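Local coordinates for integron cassette protein Vpc_cass2 (Vibrio paracholerae, PDB 3JRT) that is of unknown function, an integron cassette product of the mobile metagenome with a mainly helical fold, seen as a two-chain assembly, at residues A[32-43]-A[177-188]. Sequence-based numbering, arbitrary orientation.
Sequences EEILSGLIGDLT and LVGVIELLRDAV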
# COMPACT_ATOMS: atom_id res chain seq x y z
N GLU A 32 -3.70 20.64 4.51
CA GLU A 32 -4.26 20.62 3.16
C GLU A 32 -3.63 19.50 2.34
O GLU A 32 -4.33 18.79 1.61
CB GLU A 32 -4.07 21.96 2.44
CG GLU A 32 -4.85 22.11 1.13
CD GLU A 32 -4.15 21.46 -0.07
OE1 GLU A 32 -2.92 21.24 -0.02
OE2 GLU A 32 -4.84 21.17 -1.08
N GLU A 33 -2.32 19.34 2.47
CA GLU A 33 -1.59 18.31 1.74
C GLU A 33 -2.11 16.91 2.06
O GLU A 33 -2.46 16.15 1.17
CB GLU A 33 -0.10 18.36 2.08
CG GLU A 33 0.62 19.48 1.37
CD GLU A 33 2.11 19.50 1.66
OE1 GLU A 33 2.54 18.87 2.65
OE2 GLU A 33 2.83 20.15 0.88
N ILE A 34 -2.13 16.60 3.34
CA ILE A 34 -2.53 15.29 3.81
C ILE A 34 -3.98 14.99 3.42
O ILE A 34 -4.28 13.91 2.91
CB ILE A 34 -2.34 15.20 5.30
CG1 ILE A 34 -0.84 15.24 5.63
CG2 ILE A 34 -2.97 13.92 5.83
CD1 ILE A 34 -0.53 15.40 7.11
N LEU A 35 -4.86 15.96 3.61
CA LEU A 35 -6.26 15.78 3.24
C LEU A 35 -6.37 15.44 1.77
O LEU A 35 -7.09 14.53 1.39
CB LEU A 35 -7.09 17.03 3.55
CG LEU A 35 -7.34 17.33 5.03
CD1 LEU A 35 -8.03 18.67 5.20
CD2 LEU A 35 -8.16 16.23 5.70
N SER A 36 -5.64 16.20 0.94
CA SER A 36 -5.67 16.00 -0.50
C SER A 36 -5.17 14.63 -0.88
O SER A 36 -5.73 13.97 -1.75
CB SER A 36 -4.86 17.09 -1.22
OG SER A 36 -5.56 18.33 -1.20
N GLY A 37 -4.10 14.19 -0.22
CA GLY A 37 -3.56 12.87 -0.45
C GLY A 37 -4.57 11.80 -0.09
O GLY A 37 -4.75 10.83 -0.83
N LEU A 38 -5.23 11.97 1.06
CA LEU A 38 -6.26 11.03 1.52
C LEU A 38 -7.37 10.87 0.50
O LEU A 38 -7.76 9.75 0.21
CB LEU A 38 -6.87 11.48 2.84
CG LEU A 38 -5.99 11.34 4.08
CD1 LEU A 38 -6.64 12.01 5.30
CD2 LEU A 38 -5.75 9.88 4.31
N ILE A 39 -7.87 11.98 -0.03
CA ILE A 39 -8.94 11.96 -1.03
C ILE A 39 -8.51 11.13 -2.24
O ILE A 39 -9.26 10.28 -2.73
CB ILE A 39 -9.32 13.38 -1.49
CG1 ILE A 39 -10.10 14.12 -0.40
CG2 ILE A 39 -10.13 13.36 -2.80
CD1 ILE A 39 -10.09 15.65 -0.60
N GLY A 40 -7.30 11.37 -2.73
CA GLY A 40 -6.83 10.71 -3.93
C GLY A 40 -6.51 9.24 -3.72
O GLY A 40 -6.84 8.42 -4.58
N ASP A 41 -5.86 8.92 -2.60
CA ASP A 41 -5.47 7.53 -2.33
C ASP A 41 -6.67 6.64 -2.01
O ASP A 41 -6.74 5.51 -2.47
CB ASP A 41 -4.39 7.45 -1.25
CG ASP A 41 -3.09 8.18 -1.66
OD1 ASP A 41 -2.87 8.38 -2.87
OD2 ASP A 41 -2.28 8.55 -0.78
N LEU A 42 -7.63 7.15 -1.24
CA LEU A 42 -8.82 6.37 -0.92
C LEU A 42 -9.66 6.19 -2.18
O LEU A 42 -10.17 5.13 -2.44
CB LEU A 42 -9.64 7.04 0.18
CG LEU A 42 -9.10 6.99 1.60
CD1 LEU A 42 -9.80 8.04 2.49
CD2 LEU A 42 -9.22 5.60 2.21
N THR A 43 -9.76 7.24 -2.99
CA THR A 43 -10.57 7.16 -4.19
C THR A 43 -9.99 6.16 -5.18
O THR A 43 -10.71 5.39 -5.79
CB THR A 43 -10.72 8.56 -4.85
OG1 THR A 43 -11.42 9.42 -3.95
CG2 THR A 43 -11.47 8.50 -6.19
N LEU A 177 -16.70 8.83 3.43
CA LEU A 177 -15.44 9.25 4.00
C LEU A 177 -14.74 10.27 3.11
O LEU A 177 -14.30 11.31 3.58
CB LEU A 177 -14.53 8.04 4.18
CG LEU A 177 -13.20 8.30 4.89
CD1 LEU A 177 -13.45 9.15 6.13
CD2 LEU A 177 -12.53 6.99 5.27
N VAL A 178 -14.68 10.00 1.84
CA VAL A 178 -13.98 10.85 0.93
C VAL A 178 -14.70 12.18 0.76
O VAL A 178 -14.08 13.19 0.66
CB VAL A 178 -13.77 10.16 -0.42
CG1 VAL A 178 -13.63 11.14 -1.48
CG2 VAL A 178 -12.58 9.32 -0.38
N GLY A 179 -16.02 12.17 0.76
CA GLY A 179 -16.80 13.39 0.67
C GLY A 179 -16.57 14.27 1.89
O GLY A 179 -16.44 15.49 1.78
N VAL A 180 -16.52 13.63 3.06
CA VAL A 180 -16.26 14.34 4.30
C VAL A 180 -14.85 14.90 4.30
O VAL A 180 -14.62 16.02 4.76
CB VAL A 180 -16.48 13.42 5.52
CG1 VAL A 180 -15.83 13.99 6.76
CG2 VAL A 180 -17.97 13.20 5.75
N ILE A 181 -13.91 14.15 3.75
CA ILE A 181 -12.53 14.60 3.77
C ILE A 181 -12.40 15.78 2.81
O ILE A 181 -11.61 16.68 3.05
CB ILE A 181 -11.54 13.48 3.41
CG1 ILE A 181 -11.45 12.46 4.55
CG2 ILE A 181 -10.15 14.07 3.11
CD1 ILE A 181 -10.61 11.28 4.23
N GLU A 182 -13.20 15.75 1.75
CA GLU A 182 -13.28 16.85 0.79
C GLU A 182 -13.97 18.09 1.40
O GLU A 182 -13.61 19.23 1.10
CB GLU A 182 -14.02 16.39 -0.46
CG GLU A 182 -14.08 17.42 -1.57
CD GLU A 182 -14.46 16.82 -2.91
OE1 GLU A 182 -14.70 15.59 -2.95
OE2 GLU A 182 -14.51 17.57 -3.91
N LEU A 183 -14.95 17.85 2.27
CA LEU A 183 -15.62 18.93 3.00
C LEU A 183 -14.61 19.73 3.79
O LEU A 183 -14.68 20.97 3.86
CB LEU A 183 -16.65 18.35 3.96
CG LEU A 183 -18.10 18.80 3.79
CD1 LEU A 183 -18.54 18.65 2.35
CD2 LEU A 183 -19.00 18.01 4.73
N LEU A 184 -13.66 19.02 4.40
CA LEU A 184 -12.63 19.66 5.22
C LEU A 184 -11.57 20.32 4.34
O LEU A 184 -11.23 21.48 4.54
CB LEU A 184 -11.96 18.64 6.15
CG LEU A 184 -12.91 17.75 6.95
CD1 LEU A 184 -12.13 16.84 7.87
CD2 LEU A 184 -13.86 18.60 7.75
N ARG A 185 -11.06 19.59 3.35
CA ARG A 185 -10.04 20.17 2.49
C ARG A 185 -10.49 21.53 1.95
O ARG A 185 -9.81 22.53 2.12
CB ARG A 185 -9.66 19.25 1.33
CG ARG A 185 -8.48 19.78 0.51
CD ARG A 185 -8.52 19.26 -0.91
NE ARG A 185 -9.82 19.48 -1.51
CZ ARG A 185 -10.20 18.95 -2.67
NH1 ARG A 185 -9.37 18.19 -3.35
NH2 ARG A 185 -11.42 19.20 -3.15
N ASP A 186 -11.66 21.55 1.31
CA ASP A 186 -12.22 22.75 0.71
C ASP A 186 -12.39 23.89 1.70
O ASP A 186 -12.26 25.06 1.34
CB ASP A 186 -13.58 22.43 0.09
CG ASP A 186 -13.47 21.69 -1.22
OD1 ASP A 186 -12.35 21.27 -1.59
OD2 ASP A 186 -14.52 21.51 -1.88
N ALA A 187 -12.72 23.56 2.94
CA ALA A 187 -12.84 24.59 3.96
C ALA A 187 -11.45 25.13 4.29
O ALA A 187 -11.24 26.35 4.32
CB ALA A 187 -13.51 24.04 5.20
N VAL A 188 -10.52 24.22 4.53
CA VAL A 188 -9.15 24.59 4.85
C VAL A 188 -8.53 25.48 3.76
O VAL A 188 -7.71 26.35 4.05
CB VAL A 188 -8.28 23.35 5.11
CG1 VAL A 188 -6.79 23.69 5.01
CG2 VAL A 188 -8.62 22.75 6.47
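Ile39 O accepts from two donors of one residue, Thr43 N and Thr43 OG1, the hydroxyl at 2.6 Å, and Ile39 and Thr43 both pack on Val178 of the facing helix. Thr43 OG1 rests beside both Val178 methyls.

Four knobs-into-holes placements, by Leu35, Ile39, Ile181 and Arg185, mesh the helices, whose segment axes approach to 9.3 Å at an angle of 157°, nearly antiparallel. The side chains of Ile39 and Ile181 run antiparallel alongside one another, bringing Ile39 CG1 within 3.5 Å of Ile181 CG2. At roughly a right angle to Ile181, Leu42 reaches Ile181 CD1 with its CD1 at 3.8 Å.

Over one guanidinium face of Arg185 sits Ile39 CD1, 3.8 Å from Arg185 NH1. Ser36 OG lies against the Arg185 CD methylene (3.1 Å), near the guanidinium plane; no hydrogen bond joins the two helices. The bend at chi3 (51°) turns the Arg185 tip back toward Asp186, whose OD1 takes NE and, at 2.8 Å, NH2. This OD1 lies close to the guanidinium plane, which should restrain the group's rotation. Arg185 NH2 is also 3.6 Å from Glu182 OE2, a carboxylate shared with Lys173.

Helix 64-91 adds Leu88 against Leu35 and Tyr85 against Ile181; helix 157-163 brings Ile163 onto Leu42 and Leu177, and helix 104-116 packs on Leu177 and Leu184, joining the C-terminal helix to the helical bundle.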